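Local coordinates for alginate lyase (Paenibacillus sp. FPU-7, PDB 6KFN), which probably cleaves the polysaccharide alginate by beta-elimination and folds as a right-handed parallel beta-helix, at residues 21-25 and 48-52; 33-39 and 62-67. All coordinates share one frame. Residue numbers count along the deposited sequence, not the author numbering.

Contact 1: residues 21-25 and 48-52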
ATOM      1  N   ALA A  21      -2.981 -25.395  -0.514  1.00  8.81           N
ATOM      2  CA  ALA A  21      -2.474 -24.781   0.696  1.00  9.13           C
ATOM      3  C   ALA A  21      -3.347 -25.133   1.888  1.00  9.46           C
ATOM      4  O   ALA A  21      -4.582 -25.130   1.800  1.00 10.39           O
ATOM      5  CB  ALA A  21      -2.412 -23.268   0.537  1.00 10.37           C
ATOM      6  N   LYS A  22      -2.683 -25.373   3.011  1.00  9.48           N
ATOM      7  CA  LYS A  22      -3.292 -25.724   4.288  0.67 10.36           C
ATOM      8  C   LYS A  22      -2.695 -24.871   5.394  1.00  9.38           C
ATOM      9  O   LYS A  22      -1.527 -24.467   5.309  1.00  8.60           O
ATOM     10  CB  LYS A  22      -3.023 -27.205   4.611  0.67 13.50           C
ATOM     11  CG  LYS A  22      -3.591 -28.151   3.569  0.67 11.44           C
ATOM     12  CD  LYS A  22      -3.296 -29.602   3.914  0.67 15.54           C
ATOM     13  CE  LYS A  22      -3.813 -30.537   2.848  0.67 21.54           C
ATOM     14  NZ  LYS A  22      -3.277 -31.920   2.953  0.67 33.37           N
ATOM     15  N   PRO A  23      -3.465 -24.603   6.467  1.00 10.26           N
ATOM     16  CA  PRO A  23      -2.891 -23.951   7.643  1.00 10.06           C
ATOM     17  C   PRO A  23      -1.569 -24.588   8.041  1.00  9.82           C
ATOM     18  O   PRO A  23      -1.454 -25.820   8.127  1.00 10.92           O
ATOM     19  CB  PRO A  23      -3.987 -24.118   8.719  1.00 11.03           C
ATOM     20  CG  PRO A  23      -5.269 -24.225   7.898  1.00 11.69           C
ATOM     21  CD  PRO A  23      -4.840 -25.062   6.704  1.00 11.70           C
ATOM     22  N   GLY A  24      -0.555 -23.759   8.311  1.00  9.31           N
ATOM     23  CA  GLY A  24       0.752 -24.222   8.733  1.00  9.58           C
ATOM     24  C   GLY A  24       1.709 -24.551   7.604  1.00  9.55           C
ATOM     25  O   GLY A  24       2.866 -24.878   7.859  1.00 11.05           O
ATOM     26  N   ASP A  25       1.271 -24.437   6.359  1.00  9.30           N
ATOM     27  CA  ASP A  25       2.187 -24.668   5.247  1.00  8.20           C
ATOM     28  C   ASP A  25       3.248 -23.564   5.197  1.00  7.93           C
ATOM     29  O   ASP A  25       2.957 -22.392   5.416  1.00  8.61           O
ATOM     30  CB  ASP A  25       1.456 -24.723   3.908  1.00  7.74           C
ATOM     31  CG  ASP A  25       0.773 -26.022   3.598  1.00  8.29           C
ATOM     32  OD1 ASP A  25       0.953 -27.013   4.364  1.00  9.34           O
ATOM     33  OD2 ASP A  25       0.093 -26.068   2.561  1.00  9.18           O
ATOM     34  N   SER A  48      -2.555 -19.215  14.825  1.00  6.75           N
ATOM     35  CA  SER A  48      -1.657 -20.264  15.310  1.00  7.47           C
ATOM     36  C   SER A  48      -1.050 -21.078  14.162  1.00  9.05           C
ATOM     37  O   SER A  48      -0.012 -21.727  14.363  1.00 12.24           O
ATOM     38  CB  SER A  48      -2.423 -21.211  16.227  1.00  7.44           C
ATOM     39  OG  SER A  48      -2.964 -20.530  17.341  1.00  9.11           O
ATOM     40  N   GLN A  49      -1.715 -21.102  13.013  1.00  8.05           N
ATOM     41  CA  GLN A  49      -1.343 -21.890  11.844  0.67  9.32           C
ATOM     42  C   GLN A  49      -1.410 -21.000  10.602  1.00  7.82           C
ATOM     43  O   GLN A  49      -2.242 -21.243   9.735  1.00  7.88           O
ATOM     44  CB  GLN A  49      -2.269 -23.116  11.637  0.67 12.75           C
ATOM     45  CG  GLN A  49      -2.526 -24.075  12.794  0.67  7.22           C
ATOM     46  CD  GLN A  49      -3.537 -25.182  12.469  0.67  7.19           C
ATOM     47  OE1 GLN A  49      -3.220 -26.197  11.845  0.67  8.95           O
ATOM     48  NE2 GLN A  49      -4.798 -24.880  12.813  0.67  6.35           N
ATOM     49  N   PRO A  50      -0.561 -19.974  10.469  1.00  6.98           N
ATOM     50  CA  PRO A  50      -0.614 -19.143   9.259  1.00  6.39           C
ATOM     51  C   PRO A  50      -0.153 -19.970   8.069  1.00  6.30           C
ATOM     52  O   PRO A  50       0.471 -21.028   8.213  1.00  7.18           O
ATOM     53  CB  PRO A  50       0.346 -17.988   9.571  1.00  7.82           C
ATOM     54  CG  PRO A  50       1.307 -18.593  10.580  1.00 11.30           C
ATOM     55  CD  PRO A  50       0.463 -19.526  11.406  1.00  9.28           C
ATOM     56  N   ILE A  51      -0.435 -19.459   6.876  1.00  5.77           N
ATOM     57  CA  ILE A  51       0.073 -20.021   5.627  1.00  6.05           C
ATOM     58  C   ILE A  51       1.154 -19.065   5.140  1.00  5.93           C
ATOM     59  O   ILE A  51       0.904 -17.872   5.027  1.00  6.29           O
ATOM     60  CB  ILE A  51      -1.028 -20.228   4.572  1.00  6.04           C
ATOM     61  CG1 ILE A  51      -2.175 -21.031   5.142  1.00  7.18           C
ATOM     62  CG2 ILE A  51      -0.421 -20.934   3.351  1.00  7.42           C
ATOM     63  CD1 ILE A  51      -3.354 -21.241   4.202  1.00  8.01           C
ATOM     64  N   THR A  52       2.363 -19.572   4.888  1.00  6.53           N
ATOM     65  CA  THR A  52       3.491 -18.727   4.526  1.00  6.63           C
ATOM     66  C   THR A  52       3.897 -18.966   3.078  1.00  6.50           C
ATOM     67  O   THR A  52       4.014 -20.108   2.639  1.00  6.92           O
ATOM     68  CB  THR A  52       4.674 -19.011   5.460  1.00  7.79           C
ATOM     69  OG1 THR A  52       4.258 -18.705   6.796  1.00  8.35           O
ATOM     70  CG2 THR A  52       5.900 -18.183   5.139  1.00  8.99           C
TER
HETATM   71  O   HOH W   1      -2.769 -27.905   9.015  1.00 24.93           O
HETATM   72  O   HOH W   2       3.187 -21.087   7.846  1.00 11.18           O
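Lys22 to Asp25 make a type II beta turn, closed by Asp25 N to Lys22 O at 3.0 Å. Pro23 suits its second position because the ring restrains phi to the negative values needed there (here -46°); Gly24 suits the third, where phi is positive and a CB would jam against the preceding carbonyl. Asp25, chi1 m, folds its carboxylate back so that OD2 accepts from Lys22 N at 2.9 Å, while OD1 meets Arg4 in a salt bridge. The turn opens strand 25-29 in one coil of the parallel beta-helix, and 48-52 enters strand 51-55 in the next. Gly24 N donates to Pro50 O at 2.9 Å and weakly to Gln49 O at 3.3 Å; Thr52 N donates to Asp25 O at 2.9 Å. Ile51, chi1 m and chi2 t, runs CG1 to 3.5 Å from Lys22 O and CG2 to 4.2 Å from Ala21 CB, a small residue beside Trp82. Nearer the surface, Pro23 CB lies 3.5 Å from Gln49 CB; Gln49, m then t, extends OE1 to a water (3.3 Å, weak) that donates to Pro23 O at 2.6 Å.

Contact 2: residues 33-39 and 62-67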
ATOM      1  N   VAL A  33      14.941 -17.328  -8.772  1.00 13.35           N
ATOM      2  CA  VAL A  33      13.962 -17.801  -9.716  1.00 11.85           C
ATOM      3  C   VAL A  33      12.873 -16.759  -9.862  1.00 11.13           C
ATOM      4  O   VAL A  33      12.430 -16.159  -8.881  1.00 11.33           O
ATOM      5  CB  VAL A  33      13.392 -19.155  -9.256  1.00 13.63           C
ATOM      6  CG1 VAL A  33      12.281 -19.608 -10.180  1.00 18.37           C
ATOM      7  CG2 VAL A  33      14.501 -20.190  -9.211  1.00 15.84           C
ATOM      8  N   THR A  34      12.434 -16.561 -11.107  1.00 11.36           N
ATOM      9  CA  THR A  34      11.238 -15.800 -11.433  1.00 10.99           C
ATOM     10  C   THR A  34      10.108 -16.783 -11.716  1.00 10.83           C
ATOM     11  O   THR A  34      10.192 -17.610 -12.623  1.00 15.61           O
ATOM     12  CB  THR A  34      11.479 -14.832 -12.594  1.00 13.08           C
ATOM     13  OG1 THR A  34      12.452 -13.851 -12.196  1.00 14.20           O
ATOM     14  CG2 THR A  34      10.204 -14.118 -12.940  1.00 14.10           C
ATOM     15  N   PHE A  35       9.055 -16.667 -10.935  1.00  8.12           N
ATOM     16  CA  PHE A  35       7.844 -17.464 -11.035  1.00  8.39           C
ATOM     17  C   PHE A  35       6.813 -16.641 -11.782  1.00  8.16           C
ATOM     18  O   PHE A  35       6.354 -15.631 -11.255  1.00  8.16           O
ATOM     19  CB  PHE A  35       7.311 -17.795  -9.636  1.00  8.00           C
ATOM     20  CG  PHE A  35       8.262 -18.613  -8.778  1.00  7.77           C
ATOM     21  CD1 PHE A  35       9.362 -18.028  -8.151  1.00  8.14           C
ATOM     22  CD2 PHE A  35       8.066 -19.981  -8.609  1.00  8.86           C
ATOM     23  CE1 PHE A  35      10.247 -18.782  -7.410  1.00  8.57           C
ATOM     24  CE2 PHE A  35       8.940 -20.737  -7.857  1.00  8.33           C
ATOM     25  CZ  PHE A  35      10.031 -20.171  -7.256  1.00  9.24           C
ATOM     26  N   LYS A  36       6.486 -17.023 -13.009  1.00  9.32           N
ATOM     27  CA  LYS A  36       5.567 -16.252 -13.829  1.00  9.74           C
ATOM     28  C   LYS A  36       4.176 -16.864 -13.774  1.00 10.34           C
ATOM     29  O   LYS A  36       4.001 -18.054 -14.042  1.00 11.40           O
ATOM     30  CB  LYS A  36       6.057 -16.165 -15.262  1.00 13.28           C
ATOM     31  CG  LYS A  36       5.336 -15.082 -16.033  1.00 38.16           C
ATOM     32  CD  LYS A  36       5.972 -14.819 -17.374  1.00 56.53           C
ATOM     33  CE  LYS A  36       7.205 -13.956 -17.272  1.00 42.10           C
ATOM     34  NZ  LYS A  36       7.581 -13.514 -18.660  1.00 56.67           N
ATOM     35  N   GLY A  37       3.206 -16.035 -13.425  1.00 11.73           N
ATOM     36  CA  GLY A  37       1.855 -16.476 -13.272  1.00 14.25           C
ATOM     37  C   GLY A  37       1.024 -15.359 -12.670  1.00 14.21           C
ATOM     38  O   GLY A  37       1.524 -14.284 -12.313  1.00 19.63           O
ATOM     39  N   SER A  38      -0.252 -15.712 -12.513  1.00 15.39           N
ATOM     40  CA  SER A  38      -1.214 -14.910 -11.770  1.00 17.61           C
ATOM     41  C   SER A  38      -1.584 -15.739 -10.538  1.00 13.43           C
ATOM     42  O   SER A  38      -2.493 -16.557 -10.576  1.00 14.58           O
ATOM     43  CB  SER A  38      -2.421 -14.565 -12.620  1.00 28.40           C
ATOM     44  OG  SER A  38      -2.006 -14.024 -13.863  1.00 45.72           O
ATOM     45  N   PHE A  39      -0.811 -15.630  -9.484  1.00 11.10           N
ATOM     46  CA  PHE A  39      -0.908 -16.595  -8.374  1.00  8.44           C
ATOM     47  C   PHE A  39      -2.011 -16.206  -7.398  1.00  6.97           C
ATOM     48  O   PHE A  39      -2.211 -15.031  -7.121  1.00  7.50           O
ATOM     49  CB  PHE A  39       0.446 -16.621  -7.689  1.00  7.62           C
ATOM     50  CG  PHE A  39       1.518 -17.154  -8.604  1.00  7.92           C
ATOM     51  CD1 PHE A  39       1.493 -18.473  -9.024  1.00  9.55           C
ATOM     52  CD2 PHE A  39       2.532 -16.327  -9.046  1.00  8.58           C
ATOM     53  CE1 PHE A  39       2.445 -18.944  -9.926  1.00 10.45           C
ATOM     54  CE2 PHE A  39       3.483 -16.774  -9.950  1.00 10.23           C
ATOM     55  CZ  PHE A  39       3.425 -18.087 -10.372  1.00 11.02           C
ATOM     56  N   ALA A  62      13.353 -14.578  -4.457  1.00  7.86           N
ATOM     57  CA  ALA A  62      12.426 -15.056  -5.463  1.00  7.70           C
ATOM     58  C   ALA A  62      11.524 -13.923  -5.943  1.00  7.01           C
ATOM     59  O   ALA A  62      11.162 -13.031  -5.175  1.00  7.55           O
ATOM     60  CB  ALA A  62      11.593 -16.198  -4.878  1.00  9.02           C
ATOM     61  N   VAL A  63      11.126 -14.014  -7.206  1.00  7.30           N
ATOM     62  CA  VAL A  63      10.305 -13.017  -7.874  1.00  7.38           C
ATOM     63  C   VAL A  63       9.000 -13.647  -8.330  1.00  7.32           C
ATOM     64  O   VAL A  63       9.014 -14.677  -9.008  1.00  8.40           O
ATOM     65  CB  VAL A  63      11.007 -12.434  -9.109  1.00  8.42           C
ATOM     66  CG1 VAL A  63      10.124 -11.383  -9.793  1.00  9.69           C
ATOM     67  CG2 VAL A  63      12.372 -11.830  -8.753  1.00  9.86           C
ATOM     68  N   LEU A  64       7.871 -13.019  -7.976  1.00  6.88           N
ATOM     69  CA  LEU A  64       6.589 -13.339  -8.568  1.00  7.12           C
ATOM     70  C   LEU A  64       6.308 -12.314  -9.659  1.00  7.38           C
ATOM     71  O   LEU A  64       6.168 -11.130  -9.384  1.00  8.11           O
ATOM     72  CB  LEU A  64       5.445 -13.319  -7.545  1.00  7.03           C
ATOM     73  CG  LEU A  64       5.616 -14.166  -6.301  1.00  9.36           C
ATOM     74  CD1 LEU A  64       4.335 -14.152  -5.493  1.00  9.84           C
ATOM     75  CD2 LEU A  64       6.018 -15.570  -6.641  1.00 10.71           C
ATOM     76  N   SER A  65       6.285 -12.783 -10.921  1.00 10.21           N
ATOM     77  CA  SER A  65       6.022 -11.904 -12.047  1.00 12.52           C
ATOM     78  C   SER A  65       4.698 -12.251 -12.705  1.00 13.94           C
ATOM     79  O   SER A  65       4.407 -13.442 -12.910  1.00 16.40           O
ATOM     80  CB  SER A  65       7.101 -12.027 -13.087  1.00 12.80           C
ATOM     81  OG  SER A  65       6.831 -11.141 -14.176  1.00 17.70           O
ATOM     82  N   GLY A  66       3.905 -11.244 -13.083  1.00 12.91           N
ATOM     83  CA  GLY A  66       2.822 -11.500 -14.010  1.00 13.92           C
ATOM     84  C   GLY A  66       3.338 -11.668 -15.425  1.00 13.47           C
ATOM     85  O   GLY A  66       4.537 -11.658 -15.703  1.00 14.98           O
ATOM     86  N   TYR A  67       2.389 -11.790 -16.344  1.00 16.34           N
ATOM     87  CA  TYR A  67       2.696 -11.951 -17.760  1.00 16.21           C
ATOM     88  C   TYR A  67       2.876 -10.641 -18.491  1.00 16.39           C
ATOM     89  O   TYR A  67       3.514 -10.632 -19.553  1.00 18.26           O
ATOM     90  CB  TYR A  67       1.558 -12.677 -18.440  1.00 19.96           C
ATOM     91  CG  TYR A  67       1.329 -14.048 -17.876  1.00 21.99           C
ATOM     92  CD1 TYR A  67       2.186 -15.085 -18.198  1.00 22.52           C
ATOM     93  CD2 TYR A  67       0.256 -14.310 -17.040  1.00 35.15           C
ATOM     94  CE1 TYR A  67       1.986 -16.358 -17.718  1.00 26.39           C
ATOM     95  CE2 TYR A  67       0.040 -15.569 -16.532  1.00 34.78           C
ATOM     96  CZ  TYR A  67       0.906 -16.602 -16.889  1.00 40.84           C
ATOM     97  OH  TYR A  67       0.703 -17.871 -16.395  1.00 65.13           O
TER
HETATM   98  O   HOH W   3       6.666 -10.642 -18.243  1.00 38.84           O
HETATM   99  O   HOH W   4       5.166 -12.761 -20.430  1.00 45.50           O
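Four backbone hydrogen bonds zip strand 34-36 to strand 63-65 in parallel register: Val63 N to Val33 O at 3.0 Å, Phe35 N to Val63 O at 2.8 Å, Ser65 N to Phe35 O at 2.9 Å and Gly37 N to Ser65 O at 2.9 Å. Phe35, Val63 and Ser65 each use both NH and carbonyl here; Leu64 turns its backbone to Lys88 and Thr90 of the following strand. This is the coil-to-coil pairing of a right-handed beta-helix, in which successive turns stack the same strand of each coil. Phe35 and Leu64 point inward, Phe35 CB being 3.9 Å from Leu64 CD2, and both pack on Leu14 of the helix 11-19; apolar residues suit this buried side. Thr34, Lys36, Val63 and Ser65 lie on the other face, where Thr34 and Lys36 are exposed but Ser65 is buried. Ser65 OG is satisfied by Gly66 O at 2.8 Å. One water accepts from Lys36 NZ at 3.1 Å and donates to Tyr67 O at 2.8 Å. Gly37, with the Tyr67 ring lying over its N, has no room for a side chain: a CB would clash with Phe39 CZ.

Both contacts join the same two neighbouring coils near the N-terminal end of the beta-helix, on the same curled parallel sheet, with centres about 21 Å apart and no direct touch. Their segments interleave along the chain: strand 25-29 leads on to 34-36, and strand 51-55 on to 63-65. Contact 1 lies where the chain enters the strands, so a turn and prolines prevail and one of its three backbone hydrogen bonds is weak. Both are partly buried, but contact 2 more so: seven of thirteen touching residues against two of nine, and 580 against 327 Å². Its regular ladder has an apolar inner side and a mixed outer face of Thr34, Lys36, Val63 and Ser65. Waters bridge the segments in both, through backbone carbonyls in each and a lysine amine in contact 2.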